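Local coordinates for protein 2,3-dimethylmalate lyase (Aspergillus niger, PDB 3FA4) that is a lyase of the phosphoenolpyruvate phosphomutase family, built on a TIM-barrel type fold and carrying a bound magnesium ion, at residues E190-T193 / M197-Q200; L210-V215 / P221-A226. One frame throughout, in Å; residues are numbered along the deposited sequence.

Contact 1 of 2, residues E190-T193 / M197-Q200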
# COMPACT_ATOMS: atom_id res chain seq x y z
N GLU B 190 26.75 -16.43 -4.20
CA GLU B 190 26.97 -15.28 -3.35
C GLU B 190 28.28 -15.41 -2.63
O GLU B 190 28.61 -16.46 -2.04
CB GLU B 190 25.79 -15.10 -2.37
CG GLU B 190 26.02 -14.00 -1.23
CD GLU B 190 26.10 -12.53 -1.77
OE1 GLU B 190 26.27 -12.31 -2.99
OE2 GLU B 190 26.03 -11.59 -0.96
N GLY B 191 29.04 -14.35 -2.71
CA GLY B 191 30.30 -14.26 -1.97
C GLY B 191 31.45 -15.11 -2.43
O GLY B 191 32.21 -15.62 -1.60
N ILE B 192 31.59 -15.25 -3.76
CA ILE B 192 32.76 -15.90 -4.30
C ILE B 192 34.00 -15.32 -3.62
O ILE B 192 34.12 -14.11 -3.52
CB ILE B 192 32.80 -15.72 -5.82
CG1 ILE B 192 31.68 -16.54 -6.45
CG2 ILE B 192 34.21 -16.11 -6.38
CD1 ILE B 192 31.09 -15.86 -7.60
N THR B 193 34.90 -16.17 -3.10
CA THR B 193 36.06 -15.71 -2.31
C THR B 193 37.41 -15.40 -3.00
O THR B 193 38.31 -14.85 -2.36
CB THR B 193 36.34 -16.64 -1.14
OG1 THR B 193 36.73 -17.91 -1.63
CG2 THR B 193 35.07 -16.78 -0.30
N MET B 197 38.15 -19.05 -7.62
CA MET B 197 36.81 -19.64 -7.45
C MET B 197 35.80 -19.14 -8.47
O MET B 197 34.85 -19.86 -8.82
CB MET B 197 36.28 -19.42 -6.04
CG MET B 197 34.95 -20.04 -5.78
SD MET B 197 34.30 -19.65 -4.18
CE MET B 197 35.22 -20.85 -3.24
N ALA B 198 36.00 -17.91 -8.97
CA ALA B 198 35.12 -17.34 -9.98
C ALA B 198 35.34 -17.95 -11.36
O ALA B 198 34.39 -18.17 -12.10
CB ALA B 198 35.27 -15.83 -10.02
N ARG B 199 36.60 -18.23 -11.71
CA ARG B 199 36.88 -18.99 -12.89
C ARG B 199 36.37 -20.46 -12.81
O ARG B 199 35.71 -20.91 -13.71
CB ARG B 199 38.36 -18.91 -13.22
CG ARG B 199 38.85 -17.49 -13.50
CD ARG B 199 40.34 -17.47 -14.04
NE ARG B 199 40.78 -16.09 -13.95
CZ ARG B 199 41.57 -15.60 -13.01
NH1 ARG B 199 42.14 -16.40 -12.08
NH2 ARG B 199 41.81 -14.28 -12.99
N GLN B 200 36.61 -21.16 -11.68
CA GLN B 200 36.08 -22.51 -11.47
C GLN B 200 34.55 -22.60 -11.65
O GLN B 200 34.05 -23.55 -12.31
CB GLN B 200 36.50 -23.09 -10.11
CG GLN B 200 36.34 -24.61 -10.00
CD GLN B 200 37.22 -25.32 -11.01
OE1 GLN B 200 36.78 -26.13 -11.84
NE2 GLN B 200 38.49 -24.96 -10.98

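Contact 2 of 2, residues L210-V215 / P221-A226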
# COMPACT_ATOMS: atom_id res chain seq x y z
N LEU B 210 25.86 -16.97 -15.53
CA LEU B 210 26.07 -16.62 -14.16
C LEU B 210 26.22 -15.16 -13.92
O LEU B 210 26.50 -14.43 -14.81
CB LEU B 210 27.17 -17.44 -13.51
CG LEU B 210 27.30 -18.94 -13.75
CD1 LEU B 210 28.57 -19.43 -13.24
CD2 LEU B 210 26.21 -19.68 -13.12
N LEU B 211 25.96 -14.78 -12.69
CA LEU B 211 25.87 -13.42 -12.26
C LEU B 211 26.90 -13.25 -11.18
O LEU B 211 26.90 -13.98 -10.24
CB LEU B 211 24.49 -13.13 -11.68
CG LEU B 211 24.13 -11.77 -11.09
CD1 LEU B 211 22.71 -11.52 -11.25
CD2 LEU B 211 24.51 -11.59 -9.69
N LEU B 212 27.77 -12.28 -11.33
CA LEU B 212 28.65 -11.89 -10.26
C LEU B 212 28.12 -10.77 -9.39
O LEU B 212 27.80 -9.73 -9.86
CB LEU B 212 30.03 -11.56 -10.78
CG LEU B 212 31.09 -10.98 -9.86
CD1 LEU B 212 31.53 -11.93 -8.87
CD2 LEU B 212 32.21 -10.47 -10.64
N ASN B 213 28.05 -11.01 -8.11
CA ASN B 213 27.74 -9.95 -7.17
C ASN B 213 28.95 -9.13 -6.62
O ASN B 213 29.73 -9.56 -5.71
CB ASN B 213 26.90 -10.46 -6.03
CG ASN B 213 26.42 -9.34 -5.12
OD1 ASN B 213 26.22 -8.16 -5.54
ND2 ASN B 213 26.23 -9.69 -3.85
N MET B 214 29.10 -7.92 -7.16
CA MET B 214 30.27 -7.13 -6.87
C MET B 214 29.99 -6.03 -5.86
O MET B 214 29.80 -4.86 -6.18
CB MET B 214 30.87 -6.55 -8.17
CG MET B 214 32.29 -5.99 -8.01
SD MET B 214 33.43 -7.29 -7.56
CE MET B 214 33.45 -7.16 -5.78
N VAL B 215 29.94 -6.43 -4.61
CA VAL B 215 29.97 -5.49 -3.52
C VAL B 215 31.44 -5.40 -3.10
O VAL B 215 32.02 -6.39 -2.65
CB VAL B 215 29.10 -5.94 -2.38
CG1 VAL B 215 29.06 -4.78 -1.37
CG2 VAL B 215 27.77 -6.21 -2.89
N PRO B 221 37.24 -10.37 -4.34
CA PRO B 221 38.23 -9.42 -4.82
C PRO B 221 37.54 -8.42 -5.77
O PRO B 221 36.42 -8.66 -6.11
CB PRO B 221 39.23 -10.33 -5.53
CG PRO B 221 38.46 -11.54 -5.92
CD PRO B 221 37.63 -11.75 -4.72
N SER B 222 38.16 -7.31 -6.15
CA SER B 222 37.47 -6.25 -6.92
C SER B 222 37.62 -6.56 -8.37
O SER B 222 38.71 -6.52 -8.90
CB SER B 222 38.03 -4.86 -6.58
OG SER B 222 37.52 -4.40 -5.31
N ILE B 223 36.53 -6.91 -9.02
CA ILE B 223 36.55 -7.45 -10.37
C ILE B 223 35.72 -6.47 -11.17
O ILE B 223 34.58 -6.30 -10.88
CB ILE B 223 35.95 -8.94 -10.43
CG1 ILE B 223 36.90 -9.99 -9.84
CG2 ILE B 223 35.65 -9.40 -11.86
CD1 ILE B 223 36.13 -11.18 -9.17
N SER B 224 36.33 -5.81 -12.15
CA SER B 224 35.60 -4.91 -13.02
C SER B 224 34.68 -5.66 -13.96
O SER B 224 34.78 -6.90 -14.14
CB SER B 224 36.56 -4.04 -13.80
OG SER B 224 37.13 -4.77 -14.86
N ALA B 225 33.79 -4.91 -14.61
CA ALA B 225 32.83 -5.45 -15.56
C ALA B 225 33.51 -6.00 -16.82
O ALA B 225 33.03 -6.98 -17.40
CB ALA B 225 31.81 -4.37 -15.92
N ALA B 226 34.63 -5.40 -17.26
CA ALA B 226 35.36 -5.97 -18.42
C ALA B 226 36.00 -7.30 -18.06
O ALA B 226 35.93 -8.20 -18.85
CB ALA B 226 36.39 -5.02 -18.96

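Contact 1 of 2, residues E190-T193 / M197-Q200
Ile-192 and Thr-193 pack against Met-197 and Ala-198 in a short-range, mostly apolar contact between a strand-to-helix loop and the helix it leads into. The loop follows strand 186-189 of the parallel sheet. The helix is 195-204. The chain therefore folds back on itself within a few residues at this corner of the TIM-barrel fold.

The apolar part rests on one methyl group. In Ile-192, chi1 of -70° sets CG2 opposite the backbone N and aims it at the helix. Ile-192 CG2 lies 3.6 Å from the backbone N of Ala-198 and 3.8 Å from Ala-198 CB. Ile-192 CG2 also meets the base of the methionine side chain, 3.9 Å from Met-197 CB. Met-197 CG is 4.0 Å from Ile-192 CG2.

Met-197 runs straight out from the helix and then bends at its sulfur (chi3 -81°). This places Met-197 SD 3.7 Å from the backbone N of Thr-193. The N-H points almost straight at the sulfur, at 169°, but the bond is long and weak. Beyond the bend, Met-197 CE rests 3.7 Å from Thr-193 OG1. The two side chains cross at a slant.

Met-197 also touches Tyr-169 of helix 169-181, and Ala-198 touches Met-231 of helix 225-231 and Phe-233 in the loop after it. Ser-194 OG hydrogen-bonds to Met-197 N in the first turn of the helix, and in the loop Thr-220 OG1 bonds to Ile-192 O.

Across the contact no charged group takes part. Cohesion comes from van der Waals packing around the isoleucine methyl, with a soft, polarisable sulfur as a weak acceptor for a loop N-H.

Contact 2 of 2, residues L210-V215 / P221-A226
Met-214 reaches across to Ile-223 and Pro-221 with a side chain that can be followed atom by atom. Its CB points toward the facing loop. Met-214 CG stands anti to the backbone N (chi1 -166°) and comes to 3.7 Å from the carbonyl O of Ile-223. The chain then bends at chi2 and again at chi3. Met-214 SD is brought 3.4 Å from the backbone N of Ile-223, and the N-H aims at it with an angle of 162°. This is a weak hydrogen bond to sulfur. Met-214 SD also lies 3.6 Å from Pro-221 O. At the tip, Met-214 CE sits closer still to that oxygen, 3.3 Å from Pro-221 O. The sulfur and its methyl thus pack along the loop backbone.

The contact belongs to a beta-alpha-beta unit of the barrel: strand 211-213, helix 225-231, then strand 235-238, which lies parallel beside the first strand. Residues 221-224 form the last part of the connection into the helix. Ser-224 is the N-cap, with OG in a weak bond to Glu-227 N.

Two residues earlier on the strand side, Leu-212 meets the same isoleucine. Leu-212 CD2 is 3.8 Å from Ile-223 CG2 and 4.0 Å from Ile-223 CB. Ile-223 CB is also in van der Waals range of the methionine sulfur, 4.2 Å from Met-214 SD. The isoleucine is buried and is touched further by Arg-195 of helix 195-204, while Phe-238 of strand 235-238 touches Met-214. On the subunit interface, Ser-222 packs on Ile-262 and Ser-224 on Asp-260 of a second subunit.

How the contacts relate
The two contacts follow one another along the chain, and contact 1 is complete before the chain enters contact 2. Their centres are about 10 Å apart. Helix 195-204, which carries half of contact 1, leads directly to strand 211-213 of contact 2. They also touch: Glu-190 OE1 makes a probable hydrogen bond to Asn-213 ND2 (2.8 Å), and Ile-192 CD1 packs on Leu-212 CD1 at 4.1 Å. Thr-193 O adds packing against Pro-221 CD. Two successive strand-to-helix connections of the barrel are thereby packed side by side. Contact 2 lies nearer the chain's centre and reaches a second subunit, whereas no other chain of the assembly touches contact 1.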